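PDB 5MSX: putative endo-1,4-beta-xylanase from Bacteroides thetaiotaomicron VPI-5482, which probably hydrolyses arabinofuranosyl linkages in plant pectin, as a calcium-binding member of glycoside hydrolase family 43. Local coordinates for residues E156-D161 against G209-L214; R390-Y395 against Y405-S410; D32-A37 against V66-K71; S192-E197 against F238-Q243. One frame throughout, in Å; residues are numbered along the deposited sequence.

Contact 1 of 4, residues E156-D161 against G209-L214; sequences EIFVDD and GIYYYL. With EDO (1,2-ethanediol), chain X.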
loop_
_atom_site.group_PDB
_atom_site.type_symbol
_atom_site.label_atom_id
_atom_site.label_comp_id
_atom_site.label_asym_id
_atom_site.label_seq_id
_atom_site.Cartn_x
_atom_site.Cartn_y
_atom_site.Cartn_z
ATOM N N GLU C 156 15.482 -1.735 11.494
ATOM C CA GLU C 156 14.921 -3.095 11.495
ATOM C C GLU C 156 13.386 -2.958 11.399
ATOM O O GLU C 156 12.774 -2.218 12.189
ATOM C CB GLU C 156 15.347 -3.774 12.800
ATOM C CG GLU C 156 14.692 -5.092 13.168
ATOM C CD GLU C 156 15.237 -6.283 12.383
ATOM O OE1 GLU C 156 15.909 -6.037 11.339
ATOM O OE2 GLU C 156 14.964 -7.454 12.821
ATOM N N ILE C 157 12.778 -3.665 10.436
ATOM C CA ILE C 157 11.332 -3.564 10.172
ATOM C C ILE C 157 10.576 -4.796 10.668
ATOM O O ILE C 157 11.056 -5.924 10.519
ATOM C CB ILE C 157 11.086 -3.349 8.672
ATOM C CG1 ILE C 157 11.923 -2.168 8.148
ATOM C CG2 ILE C 157 9.613 -3.099 8.345
ATOM C CD1 ILE C 157 11.532 -0.791 8.658
ATOM N N PHE C 158 9.424 -4.581 11.298
ATOM C CA PHE C 158 8.522 -5.672 11.652
ATOM C C PHE C 158 7.087 -5.386 11.167
ATOM O O PHE C 158 6.570 -4.282 11.379
ATOM C CB PHE C 158 8.506 -5.881 13.148
ATOM C CG PHE C 158 7.550 -6.959 13.593
ATOM C CD1 PHE C 158 7.804 -8.305 13.284
ATOM C CD2 PHE C 158 6.389 -6.638 14.304
ATOM C CE1 PHE C 158 6.928 -9.299 13.700
ATOM C CE2 PHE C 158 5.495 -7.633 14.713
ATOM C CZ PHE C 158 5.766 -8.963 14.407
ATOM N N VAL C 159 6.435 -6.369 10.541
ATOM C CA VAL C 159 4.977 -6.235 10.193
ATOM C C VAL C 159 4.201 -7.274 10.994
ATOM O O VAL C 159 4.453 -8.466 10.857
ATOM C CB VAL C 159 4.706 -6.421 8.686
ATOM C CG1 VAL C 159 3.242 -6.135 8.348
ATOM C CG2 VAL C 159 5.624 -5.518 7.861
ATOM N N ASP C 160 3.278 -6.837 11.841
ATOM C CA ASP C 160 2.579 -7.765 12.726
ATOM C C ASP C 160 1.439 -8.465 11.945
ATOM O O ASP C 160 1.140 -8.096 10.786
ATOM C CB ASP C 160 2.079 -7.024 13.991
ATOM C CG ASP C 160 1.969 -7.911 15.221
ATOM O OD1 ASP C 160 2.105 -9.159 15.133
ATOM O OD2 ASP C 160 1.757 -7.335 16.320
ATOM N N ASP C 161 0.845 -9.493 12.563
ATOM C CA ASP C 161 -0.205 -10.320 11.936
ATOM C C ASP C 161 -1.423 -9.482 11.474
ATOM O O ASP C 161 -2.044 -9.806 10.466
ATOM C CB ASP C 161 -0.650 -11.466 12.868
ATOM C CG ASP C 161 0.463 -12.509 13.112
ATOM O OD1 ASP C 161 0.946 -13.135 12.139
ATOM O OD2 ASP C 161 0.860 -12.728 14.281
ATOM N N GLY C 209 3.502 -16.416 19.297
ATOM C CA GLY C 209 2.904 -15.377 20.128
ATOM C C GLY C 209 3.822 -14.551 21.014
ATOM O O GLY C 209 3.326 -13.704 21.751
ATOM N N ILE C 210 5.141 -14.780 20.969
ATOM C CA ILE C 210 6.086 -14.023 21.770
ATOM C C ILE C 210 6.915 -13.109 20.849
ATOM O O ILE C 210 7.421 -13.541 19.819
ATOM C CB ILE C 210 7.007 -14.955 22.590
ATOM C CG1 ILE C 210 6.160 -15.942 23.407
ATOM C CG2 ILE C 210 7.944 -14.154 23.498
ATOM C CD1 ILE C 210 6.968 -16.935 24.247
ATOM N N TYR C 211 7.004 -11.849 21.243
ATOM C CA TYR C 211 7.803 -10.831 20.595
ATOM C C TYR C 211 9.193 -10.784 21.241
ATOM O O TYR C 211 9.302 -10.757 22.463
ATOM C CB TYR C 211 7.123 -9.468 20.745
ATOM C CG TYR C 211 5.751 -9.322 20.115
ATOM C CD1 TYR C 211 5.591 -9.242 18.724
ATOM C CD2 TYR C 211 4.616 -9.197 20.904
ATOM C CE1 TYR C 211 4.346 -9.079 18.155
ATOM C CE2 TYR C 211 3.353 -9.045 20.338
ATOM C CZ TYR C 211 3.224 -8.976 18.976
ATOM O OH TYR C 211 1.979 -8.774 18.424
ATOM N N TYR C 212 10.235 -10.809 20.406
ATOM C CA TYR C 212 11.642 -10.845 20.826
ATOM C C TYR C 212 12.361 -9.607 20.338
ATOM O O TYR C 212 12.396 -9.345 19.143
ATOM C CB TYR C 212 12.333 -12.087 20.262
ATOM C CG TYR C 212 11.805 -13.371 20.826
ATOM C CD1 TYR C 212 10.726 -14.042 20.231
ATOM C CD2 TYR C 212 12.349 -13.917 21.975
ATOM C CE1 TYR C 212 10.230 -15.225 20.755
ATOM C CE2 TYR C 212 11.838 -15.088 22.520
ATOM C CZ TYR C 212 10.795 -15.751 21.892
ATOM O OH TYR C 212 10.277 -16.925 22.449
ATOM N N TYR C 213 12.910 -8.829 21.272
ATOM C CA TYR C 213 13.722 -7.668 20.963
ATOM C C TYR C 213 15.162 -7.924 21.418
ATOM O O TYR C 213 15.450 -7.937 22.607
ATOM C CB TYR C 213 13.173 -6.399 21.656
ATOM C CG TYR C 213 14.021 -5.215 21.364
ATOM C CD1 TYR C 213 14.016 -4.668 20.112
ATOM C CD2 TYR C 213 14.879 -4.675 22.324
ATOM C CE1 TYR C 213 14.855 -3.636 19.785
ATOM C CE2 TYR C 213 15.716 -3.613 22.015
ATOM C CZ TYR C 213 15.714 -3.108 20.741
ATOM O OH TYR C 213 16.503 -2.046 20.371
ATOM N N LEU C 214 16.046 -8.102 20.449
ATOM C CA LEU C 214 17.472 -8.330 20.679
ATOM C C LEU C 214 18.199 -7.049 20.342
ATOM O O LEU C 214 17.900 -6.429 19.316
ATOM C CB LEU C 214 18.008 -9.451 19.745
ATOM C CG LEU C 214 17.637 -10.917 20.022
ATOM C CD1 LEU C 214 16.146 -11.160 20.055
ATOM C CD2 LEU C 214 18.286 -11.787 18.953
HETATM C C1 EDO X . 4.819 -12.376 12.372
HETATM O O1 EDO X . 6.171 -12.852 12.321
HETATM C C2 EDO X . 4.502 -11.750 11.025
HETATM O O2 EDO X . 3.247 -11.064 11.075
#
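Y211 carries the whole of the second segment's side of this contact, reaching across with its hydroxyl to D160 and with ring atom CE1 to F158. The hydroxyl OH donates to D160 OD2 at 2.6 Å and meets the syn lone pair of that oxygen, so it lies on the side of OD1, while the carboxylate and phenol planes stand 78° apart. A chi1 of -152° swings the D160 carboxylate away from its own backbone N and across to the tyrosine, and leaves OD1 to accept from D161 N at 2.9 Å. OD1 also pairs with K206 NZ, a lysine that D161 shares. With an alanine here, Y211 OH would probably lose its acceptor and K206 one of its two carboxylates. Lower on the same ring, Y211 CE1 touches F158 CE2 at 3.9 Å, the two side chains crossing at about a right angle. These segments belong to neighbouring blades of the five-bladed beta-propeller of this family: strand 156-159 is at the edge of one four-stranded sheet, strand 210-217 lies inside the next. Further along, Y212 stacks on F205 within its own blade, and Y213 packs against I191, from the loop that links the two blades. An ethanediol sits by the first segment, its O2 donating to V159 O at 2.9 Å and its O1 near the plane of the F158 ring, at the edge.

Contact 2 of 4, residues R390-Y395 against Y405-S410; sequences RRSEIY and YVIEAS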
loop_
_atom_site.group_PDB
_atom_site.type_symbol
_atom_site.label_atom_id
_atom_site.label_comp_id
_atom_site.label_asym_id
_atom_site.label_seq_id
_atom_site.Cartn_x
_atom_site.Cartn_y
_atom_site.Cartn_z
ATOM N N ARG C 390 35.359 -28.925 -16.629
ATOM C CA ARG C 390 34.164 -28.193 -17.030
ATOM C C ARG C 390 34.342 -26.687 -16.834
ATOM O O ARG C 390 34.315 -25.928 -17.809
ATOM C CB ARG C 390 32.919 -28.750 -16.322
ATOM C CG ARG C 390 32.534 -30.125 -16.867
ATOM C CD ARG C 390 31.302 -30.737 -16.227
ATOM N NE ARG C 390 31.638 -31.368 -14.950
ATOM C CZ ARG C 390 31.426 -30.850 -13.735
ATOM N NH1 ARG C 390 30.843 -29.660 -13.570
ATOM N NH2 ARG C 390 31.792 -31.536 -12.651
ATOM N N ARG C 391 34.564 -26.245 -15.597
ATOM C CA ARG C 391 34.703 -24.809 -15.366
ATOM C C ARG C 391 35.468 -24.451 -14.091
ATOM O O ARG C 391 35.741 -25.308 -13.232
ATOM C CB ARG C 391 33.319 -24.131 -15.356
ATOM C CG ARG C 391 32.449 -24.536 -14.181
ATOM C CD ARG C 391 31.108 -23.807 -14.187
ATOM N NE ARG C 391 30.370 -24.085 -12.961
ATOM C CZ ARG C 391 29.795 -25.252 -12.658
ATOM N NH1 ARG C 391 29.829 -26.285 -13.491
ATOM N NH2 ARG C 391 29.172 -25.395 -11.493
ATOM N N SER C 392 35.784 -23.160 -14.010
ATOM C CA SER C 392 36.454 -22.552 -12.890
ATOM C C SER C 392 35.561 -21.454 -12.307
ATOM O O SER C 392 34.889 -20.726 -13.040
ATOM C CB SER C 392 37.809 -21.985 -13.341
ATOM O OG SER C 392 38.077 -20.693 -12.826
ATOM N N GLU C 393 35.566 -21.354 -10.984
ATOM C CA GLU C 393 34.829 -20.307 -10.277
ATOM C C GLU C 393 35.770 -19.680 -9.253
ATOM O O GLU C 393 36.265 -20.368 -8.350
ATOM C CB GLU C 393 33.575 -20.902 -9.627
ATOM C CG GLU C 393 32.728 -21.680 -10.625
ATOM C CD GLU C 393 31.285 -21.909 -10.191
ATOM O OE1 GLU C 393 30.996 -21.924 -8.970
ATOM O OE2 GLU C 393 30.447 -22.105 -11.096
ATOM N N ILE C 394 36.011 -18.389 -9.422
ATOM C CA ILE C 394 36.968 -17.655 -8.624
ATOM C C ILE C 394 36.294 -16.598 -7.768
ATOM O O ILE C 394 35.667 -15.661 -8.275
ATOM C CB ILE C 394 38.018 -16.924 -9.488
ATOM C CG1 ILE C 394 38.724 -17.905 -10.427
ATOM C CG2 ILE C 394 39.040 -16.227 -8.590
ATOM C CD1 ILE C 394 39.520 -17.208 -11.516
ATOM N N TYR C 395 36.515 -16.715 -6.465
ATOM C CA TYR C 395 36.051 -15.720 -5.516
ATOM C C TYR C 395 37.236 -14.881 -5.098
ATOM O O TYR C 395 37.993 -15.289 -4.221
ATOM C CB TYR C 395 35.456 -16.434 -4.312
ATOM C CG TYR C 395 34.188 -17.194 -4.596
ATOM C CD1 TYR C 395 34.211 -18.519 -5.014
ATOM C CD2 TYR C 395 32.949 -16.584 -4.411
ATOM C CE1 TYR C 395 33.023 -19.211 -5.268
ATOM C CE2 TYR C 395 31.764 -17.266 -4.641
ATOM C CZ TYR C 395 31.807 -18.565 -5.065
ATOM O OH TYR C 395 30.621 -19.193 -5.285
ATOM N N TYR C 405 41.373 -10.229 -15.226
ATOM C CA TYR C 405 42.294 -11.333 -15.158
ATOM C C TYR C 405 42.372 -12.083 -16.482
ATOM O O TYR C 405 41.603 -11.825 -17.420
ATOM C CB TYR C 405 41.907 -12.294 -14.031
ATOM C CG TYR C 405 40.609 -13.003 -14.276
ATOM C CD1 TYR C 405 39.391 -12.335 -14.130
ATOM C CD2 TYR C 405 40.589 -14.332 -14.667
ATOM C CE1 TYR C 405 38.186 -12.981 -14.379
ATOM C CE2 TYR C 405 39.393 -14.986 -14.915
ATOM C CZ TYR C 405 38.195 -14.300 -14.775
ATOM O OH TYR C 405 37.012 -14.933 -15.019
ATOM N N VAL C 406 43.332 -13.001 -16.518
ATOM C CA VAL C 406 43.551 -13.907 -17.616
ATOM C C VAL C 406 43.620 -15.263 -16.973
ATOM O O VAL C 406 44.318 -15.423 -15.979
ATOM C CB VAL C 406 44.917 -13.629 -18.312
ATOM C CG1 VAL C 406 45.119 -14.559 -19.489
ATOM C CG2 VAL C 406 45.023 -12.172 -18.746
ATOM N N ILE C 407 42.907 -16.228 -17.527
ATOM C CA ILE C 407 43.068 -17.616 -17.128
ATOM C C ILE C 407 43.716 -18.362 -18.278
ATOM O O ILE C 407 43.383 -18.128 -19.452
ATOM C CB ILE C 407 41.752 -18.303 -16.691
ATOM C CG1 ILE C 407 42.013 -19.760 -16.287
ATOM C CG2 ILE C 407 40.676 -18.258 -17.772
ATOM C CD1 ILE C 407 41.003 -20.291 -15.287
ATOM N N GLU C 408 44.644 -19.240 -17.925
ATOM C CA GLU C 408 45.393 -20.039 -18.872
ATOM C C GLU C 408 45.396 -21.466 -18.366
ATOM O O GLU C 408 45.217 -21.703 -17.175
ATOM C CB GLU C 408 46.830 -19.542 -18.961
ATOM C CG GLU C 408 46.985 -18.135 -19.496
ATOM C CD GLU C 408 48.310 -17.495 -19.136
ATOM O OE1 GLU C 408 48.729 -17.561 -17.956
ATOM O OE2 GLU C 408 48.929 -16.895 -20.030
ATOM N N ALA C 409 45.607 -22.398 -19.288
ATOM C CA ALA C 409 45.684 -23.820 -19.001
ATOM C C ALA C 409 46.985 -24.398 -19.574
ATOM O O ALA C 409 47.584 -23.814 -20.497
ATOM C CB ALA C 409 44.482 -24.529 -19.607
ATOM N N SER C 410 47.398 -25.550 -19.050
ATOM C CA SER C 410 48.627 -26.211 -19.498
ATOM C C SER C 410 48.649 -27.684 -19.186
ATOM O O SER C 410 47.945 -28.161 -18.285
ATOM C CB SER C 410 49.846 -25.551 -18.861
ATOM O OG SER C 410 51.031 -26.293 -19.095
#
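I394 and Y405 run alongside each other, pointing opposite ways, with I394 CD1 set 4.1 Å from Y405 CE2. I394 has CG1 anti to its carbonyl carbon (chi1 -55°) and continues extended, which carries CD1 out to the ring. Y405 takes the less common position with CG between the backbone N and the carbonyl carbon (chi1 67°); its hydroxyl goes on to D433, and its ring stacks with H422. Next to this pair, I407 stretches its CG1 arm straight across, and CD1 comes to rest 3.8 Å from S392 OG and 4.1 Å from S392 CB. No hydrogen bond links the segments; the nearest alpha carbons, those of S392 and I407, are 9.3 Å apart, and side chains fill the distance. I444 and L442 of strand 438-448 pack against I394 and I407 respectively, while W456 also covers I394. Two strands facing each other across such a largely apolar layer are what the beta-sandwich of an F5/8 type C (discoidin) domain is built from.

Contact 3 of 4, residues D32-A37 against V66-K71; sequences DMIADA and VVWKSK. With EDO (1,2-ethanediol), chain U.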
loop_
_atom_site.group_PDB
_atom_site.type_symbol
_atom_site.label_atom_id
_atom_site.label_comp_id
_atom_site.label_asym_id
_atom_site.label_seq_id
_atom_site.Cartn_x
_atom_site.Cartn_y
_atom_site.Cartn_z
ATOM N N ASP C 32 33.790 -12.648 1.490
ATOM C CA ASP C 32 34.110 -11.261 1.482
ATOM C C ASP C 32 34.089 -10.848 2.954
ATOM O O ASP C 32 33.742 -11.645 3.833
ATOM C CB ASP C 32 33.077 -10.471 0.642
ATOM C CG ASP C 32 33.585 -9.095 0.183
ATOM O OD1 ASP C 32 34.729 -8.717 0.528
ATOM O OD2 ASP C 32 32.808 -8.357 -0.476
ATOM N N MET C 33 34.491 -9.625 3.211
ATOM C CA MET C 33 34.334 -9.014 4.499
ATOM C C MET C 33 33.000 -8.276 4.515
ATOM O O MET C 33 32.820 -7.290 3.794
ATOM C CB MET C 33 35.532 -8.096 4.776
ATOM C CG MET C 33 36.797 -8.932 4.967
ATOM S SD MET C 33 38.253 -7.972 5.339
ATOM C CE MET C 33 39.420 -9.250 5.814
ATOM N N ILE C 34 32.051 -8.834 5.279
ATOM C CA ILE C 34 30.739 -8.268 5.445
ATOM C C ILE C 34 30.357 -8.244 6.925
ATOM O O ILE C 34 30.837 -9.080 7.720
ATOM C CB ILE C 34 29.667 -8.997 4.609
ATOM C CG1 ILE C 34 29.482 -10.461 5.043
ATOM C CG2 ILE C 34 30.005 -8.903 3.120
ATOM C CD1 ILE C 34 28.101 -10.998 4.715
ATOM N N ALA C 35 29.527 -7.270 7.265
ATOM C CA ALA C 35 29.020 -7.080 8.598
ATOM C C ALA C 35 27.553 -6.616 8.556
ATOM O O ALA C 35 27.028 -6.243 7.502
ATOM C CB ALA C 35 29.866 -6.044 9.313
ATOM N N ASP C 36 26.920 -6.623 9.718
ATOM C CA ASP C 36 25.607 -6.039 9.906
ATOM C C ASP C 36 24.582 -6.722 8.966
ATOM O O ASP C 36 23.720 -6.053 8.390
ATOM C CB ASP C 36 25.610 -4.512 9.643
ATOM C CG ASP C 36 26.803 -3.759 10.284
ATOM O OD1 ASP C 36 27.220 -4.076 11.419
ATOM O OD2 ASP C 36 27.264 -2.790 9.641
ATOM N N ALA C 37 24.686 -8.037 8.827
ATOM C CA ALA C 37 23.988 -8.773 7.774
ATOM C C ALA C 37 22.501 -8.947 8.049
ATOM O O ALA C 37 22.075 -9.130 9.204
ATOM C CB ALA C 37 24.635 -10.129 7.562
ATOM N N VAL C 66 25.733 -4.287 -2.264
ATOM C CA VAL C 66 25.553 -5.508 -3.047
ATOM C C VAL C 66 24.688 -6.484 -2.243
ATOM O O VAL C 66 24.638 -6.420 -1.001
ATOM C CB VAL C 66 26.900 -6.139 -3.518
ATOM C CG1 VAL C 66 27.737 -5.105 -4.286
ATOM C CG2 VAL C 66 27.709 -6.708 -2.367
ATOM N N VAL C 67 23.968 -7.346 -2.965
ATOM C CA VAL C 67 23.187 -8.401 -2.343
ATOM C C VAL C 67 23.722 -9.730 -2.814
ATOM O O VAL C 67 23.778 -9.979 -4.001
ATOM C CB VAL C 67 21.663 -8.286 -2.626
ATOM C CG1 VAL C 67 21.322 -8.437 -4.115
ATOM C CG2 VAL C 67 20.912 -9.326 -1.811
ATOM N N TRP C 68 24.112 -10.587 -1.881
ATOM C CA TRP C 68 24.552 -11.930 -2.207
ATOM C C TRP C 68 23.360 -12.868 -2.153
ATOM O O TRP C 68 22.480 -12.704 -1.292
ATOM C CB TRP C 68 25.602 -12.388 -1.210
ATOM C CG TRP C 68 26.878 -11.644 -1.215
ATOM C CD1 TRP C 68 27.127 -10.428 -0.664
ATOM C CD2 TRP C 68 28.113 -12.092 -1.782
ATOM N NE1 TRP C 68 28.437 -10.079 -0.880
ATOM C CE2 TRP C 68 29.065 -11.095 -1.549
ATOM C CE3 TRP C 68 28.493 -13.232 -2.484
ATOM C CZ2 TRP C 68 30.389 -11.213 -1.966
ATOM C CZ3 TRP C 68 29.803 -13.350 -2.889
ATOM C CH2 TRP C 68 30.732 -12.347 -2.637
ATOM N N LYS C 69 23.320 -13.827 -3.075
ATOM C CA LYS C 69 22.240 -14.776 -3.192
ATOM C C LYS C 69 22.789 -16.180 -3.268
ATOM O O LYS C 69 23.907 -16.400 -3.754
ATOM C CB LYS C 69 21.428 -14.542 -4.474
ATOM C CG LYS C 69 20.696 -13.215 -4.560
ATOM C CD LYS C 69 20.236 -12.902 -5.995
ATOM C CE LYS C 69 19.396 -14.018 -6.606
ATOM N NZ LYS C 69 18.525 -13.539 -7.718
ATOM N N SER C 70 21.953 -17.119 -2.849
ATOM C CA SER C 70 22.273 -18.510 -2.793
ATOM C C SER C 70 21.013 -19.366 -2.837
ATOM O O SER C 70 20.024 -19.078 -2.140
ATOM C CB SER C 70 22.981 -18.811 -1.469
ATOM O OG SER C 70 23.345 -20.168 -1.408
ATOM N N LYS C 71 21.071 -20.466 -3.585
ATOM C CA LYS C 71 19.967 -21.414 -3.622
ATOM C C LYS C 71 20.019 -22.389 -2.462
ATOM O O LYS C 71 18.987 -22.937 -2.060
ATOM C CB LYS C 71 19.970 -22.165 -4.944
ATOM C CG LYS C 71 19.778 -21.238 -6.132
ATOM C CD LYS C 71 19.590 -22.004 -7.435
ATOM C CE LYS C 71 19.283 -21.061 -8.593
ATOM N NZ LYS C 71 20.535 -20.470 -9.143
HETATM C C1 EDO U . 29.307 0.696 11.596
HETATM O O1 EDO U . 28.698 0.022 12.707
HETATM C C2 EDO U . 29.118 -0.096 10.326
HETATM O O2 EDO U . 29.131 -1.478 10.640
HETATM O O HOH W 1 30.178 -7.825 -0.398
#
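W68 buries the most surface here, and D32 meets its six-membered ring at one atom, D32 CB lying 3.8 Å from W68 CZ2, with the carboxylate and indole planes 62° apart. The five-membered ring meets I34 more loosely, with I34 CG2 4.5 Å from W68 NE1. Between D32 and W68 one water completes the link. It donates to D32 OD2 at 2.7 Å and accepts from W68 NE1 at 2.9 Å, lying in the plane of the indole. D32 CG points away from the backbone N (chi1 -160°), which aims the carboxylate at this water. The other oxygen, D32 OD1, takes M33 N at 2.8 Å from above the carboxylate plane. Substituting an alanine for D32 would leave CB on the ring but is likely to deprive the water of its acceptor and M33 N of its partner. Both segments flank strand 45-52 in one propeller sheet; D32 stands four residues before D36, the predicted proton acceptor. A buried carboxylate and an indole N-H are thus joined through a shared water, which probably tempers the charge of D32.

Contact 4 of 4, residues S192-E197 against F238-Q243; sequences STPRKE and FEAPEQ. With EDO (1,2-ethanediol), chain Z.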
loop_
_atom_site.group_PDB
_atom_site.type_symbol
_atom_site.label_atom_id
_atom_site.label_comp_id
_atom_site.label_asym_id
_atom_site.label_seq_id
_atom_site.Cartn_x
_atom_site.Cartn_y
_atom_site.Cartn_z
ATOM N N SER C 192 12.633 -0.283 27.226
ATOM C CA SER C 192 13.293 -0.488 28.503
ATOM C C SER C 192 14.022 -1.856 28.547
ATOM O O SER C 192 13.431 -2.888 28.235
ATOM C CB SER C 192 12.249 -0.431 29.615
ATOM O OG SER C 192 12.863 -0.720 30.843
ATOM N N THR C 193 15.305 -1.846 28.920
ATOM C CA THR C 193 16.099 -3.070 29.043
ATOM C C THR C 193 16.937 -3.033 30.341
ATOM O O THR C 193 17.281 -1.955 30.810
ATOM C CB THR C 193 17.055 -3.234 27.825
ATOM O OG1 THR C 193 18.025 -2.185 27.824
ATOM C CG2 THR C 193 16.300 -3.235 26.463
ATOM N N PRO C 194 17.294 -4.201 30.904
ATOM C CA PRO C 194 18.100 -4.161 32.128
ATOM C C PRO C 194 19.574 -3.802 31.916
ATOM O O PRO C 194 20.237 -3.382 32.859
ATOM C CB PRO C 194 17.964 -5.591 32.680
ATOM C CG PRO C 194 17.669 -6.408 31.500
ATOM C CD PRO C 194 16.791 -5.556 30.640
ATOM N N ARG C 195 20.079 -3.963 30.695
ATOM C CA ARG C 195 21.430 -3.498 30.349
ATOM C C ARG C 195 21.337 -2.164 29.637
ATOM O O ARG C 195 20.645 -2.052 28.627
ATOM C CB ARG C 195 22.152 -4.584 29.554
ATOM C CG ARG C 195 22.364 -5.790 30.466
ATOM C CD ARG C 195 22.833 -7.019 29.759
ATOM N NE ARG C 195 22.606 -8.235 30.546
ATOM C CZ ARG C 195 23.309 -8.626 31.612
ATOM N NH1 ARG C 195 24.338 -7.917 32.078
ATOM N NH2 ARG C 195 22.987 -9.765 32.212
ATOM N N LYS C 196 22.029 -1.156 30.172
ATOM C CA LYS C 196 21.754 0.271 29.879
ATOM C C LYS C 196 22.707 0.990 28.902
ATOM O O LYS C 196 22.460 2.148 28.517
ATOM C CB LYS C 196 21.749 1.076 31.195
ATOM C CG LYS C 196 20.959 0.470 32.354
ATOM C CD LYS C 196 19.471 0.413 32.071
ATOM C CE LYS C 196 18.692 -0.140 33.254
ATOM N NZ LYS C 196 17.222 -0.104 32.983
ATOM N N GLU C 197 23.797 0.338 28.517
ATOM C CA GLU C 197 24.841 1.003 27.727
ATOM C C GLU C 197 24.457 1.202 26.270
ATOM O O GLU C 197 23.404 0.722 25.818
ATOM C CB GLU C 197 26.193 0.287 27.869
ATOM C CG GLU C 197 26.245 -1.204 27.538
ATOM C CD GLU C 197 25.922 -2.109 28.732
ATOM O OE1 GLU C 197 26.760 -2.966 29.104
ATOM O OE2 GLU C 197 24.827 -1.958 29.314
ATOM N N PHE C 238 7.993 -5.078 28.047
ATOM C CA PHE C 238 8.948 -6.165 27.865
ATOM C C PHE C 238 9.386 -6.729 29.206
ATOM O O PHE C 238 9.286 -6.058 30.204
ATOM C CB PHE C 238 10.132 -5.661 27.049
ATOM C CG PHE C 238 9.808 -5.425 25.606
ATOM C CD1 PHE C 238 9.785 -6.479 24.715
ATOM C CD2 PHE C 238 9.506 -4.146 25.138
ATOM C CE1 PHE C 238 9.467 -6.273 23.379
ATOM C CE2 PHE C 238 9.185 -3.933 23.812
ATOM C CZ PHE C 238 9.169 -5.000 22.925
ATOM N N GLU C 239 9.804 -7.993 29.221
ATOM C CA GLU C 239 10.301 -8.681 30.411
ATOM C C GLU C 239 11.687 -9.196 30.061
ATOM O O GLU C 239 11.890 -9.715 28.958
ATOM C CB GLU C 239 9.393 -9.862 30.782
ATOM N N ALA C 240 12.636 -9.039 30.981
ATOM C CA ALA C 240 13.993 -9.560 30.808
ATOM C C ALA C 240 14.144 -10.880 31.563
ATOM O O ALA C 240 13.819 -10.941 32.732
ATOM C CB ALA C 240 14.997 -8.556 31.334
ATOM N N PRO C 241 14.621 -11.940 30.904
ATOM C CA PRO C 241 14.922 -13.188 31.618
ATOM C C PRO C 241 16.260 -13.066 32.315
ATOM O O PRO C 241 17.052 -12.167 31.982
ATOM C CB PRO C 241 15.015 -14.212 30.493
ATOM C CG PRO C 241 15.554 -13.421 29.354
ATOM C CD PRO C 241 14.981 -12.031 29.482
ATOM N N GLU C 242 16.532 -13.966 33.251
ATOM C CA GLU C 242 17.826 -13.973 33.966
ATOM C C GLU C 242 19.009 -14.213 33.024
ATOM O O GLU C 242 20.039 -13.539 33.110
ATOM C CB GLU C 242 17.826 -15.043 35.074
ATOM N N GLN C 243 18.842 -15.154 32.104
ATOM C CA GLN C 243 19.861 -15.520 31.130
ATOM C C GLN C 243 19.595 -14.715 29.839
ATOM O O GLN C 243 19.137 -15.253 28.812
ATOM C CB GLN C 243 19.754 -17.035 30.920
ATOM C CG GLN C 243 20.811 -17.693 30.078
ATOM C CD GLN C 243 20.635 -19.221 30.052
ATOM O OE1 GLN C 243 19.576 -19.729 29.681
ATOM N NE2 GLN C 243 21.672 -19.949 30.432
HETATM C C1 EDO Z . 12.782 -3.853 32.465
HETATM O O1 EDO Z . 14.124 -3.484 32.118
HETATM C C2 EDO Z . 12.270 -4.912 31.495
HETATM O O2 EDO Z . 12.115 -4.356 30.177
#
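P194 against A240 makes this a small apolar contact between two surface loops at the rim of the propeller: the first loop links one blade to the next, and the second connects the last two strands of that next blade. P194 CG comes to 3.4 Å from A240 CB, tighter than usual for two carbons, and P194 CD follows at 3.6 Å, so the edge of the proline ring presses on the methyl group. Two residues earlier on each loop the chains meet more slackly, S192 O being 4.5 Å from F238 CB. An ethanediol lies beside them. Its O2 donates to S192 O at 2.8 Å, and its O1 makes a weak bond of 3.3 Å with S192 OG, which stands anti to the backbone N (chi1 176°) and is thereby turned to the diol. Within the first loop, T193 OG1 donates to R195 O at 2.7 Å and K196 NZ to T193 O at 2.9 Å; the two bonds brace the backbone that carries P194, and R172 adds a further bond to T193 OG1. Beneath the pair runs the sheet itself: P194 rests on Y215 of strand 210-217 and V228 of strand 224-230, F238 also packs on V228, and R195 forms a salt bridge with D244, just ahead of strand 245-247.

Overall arrangement
From the N terminus, contact 3 closes first, spanning 28 residues and tying together strands of the first propeller sheet beside the predicted proton acceptor. Contact 1 opens at 156-161, well after contact 3 has closed; its loop and that of contact 4 cross, since 192-197 lies between the two halves of contact 1 while 238-243 follows them. Contact 1 ties the blade that begins with strand 156-159 to the one that begins with strand 203-207; contact 4 holds the linker between them to a loop of the second. They touch where Y213 CB meets F238 CE1 at 4.1 Å. Contact 2 comes last, in the C-terminal F5/8 type C domain, closing a nine-residue loop. Its centre lies about 23 Å from that of contact 3.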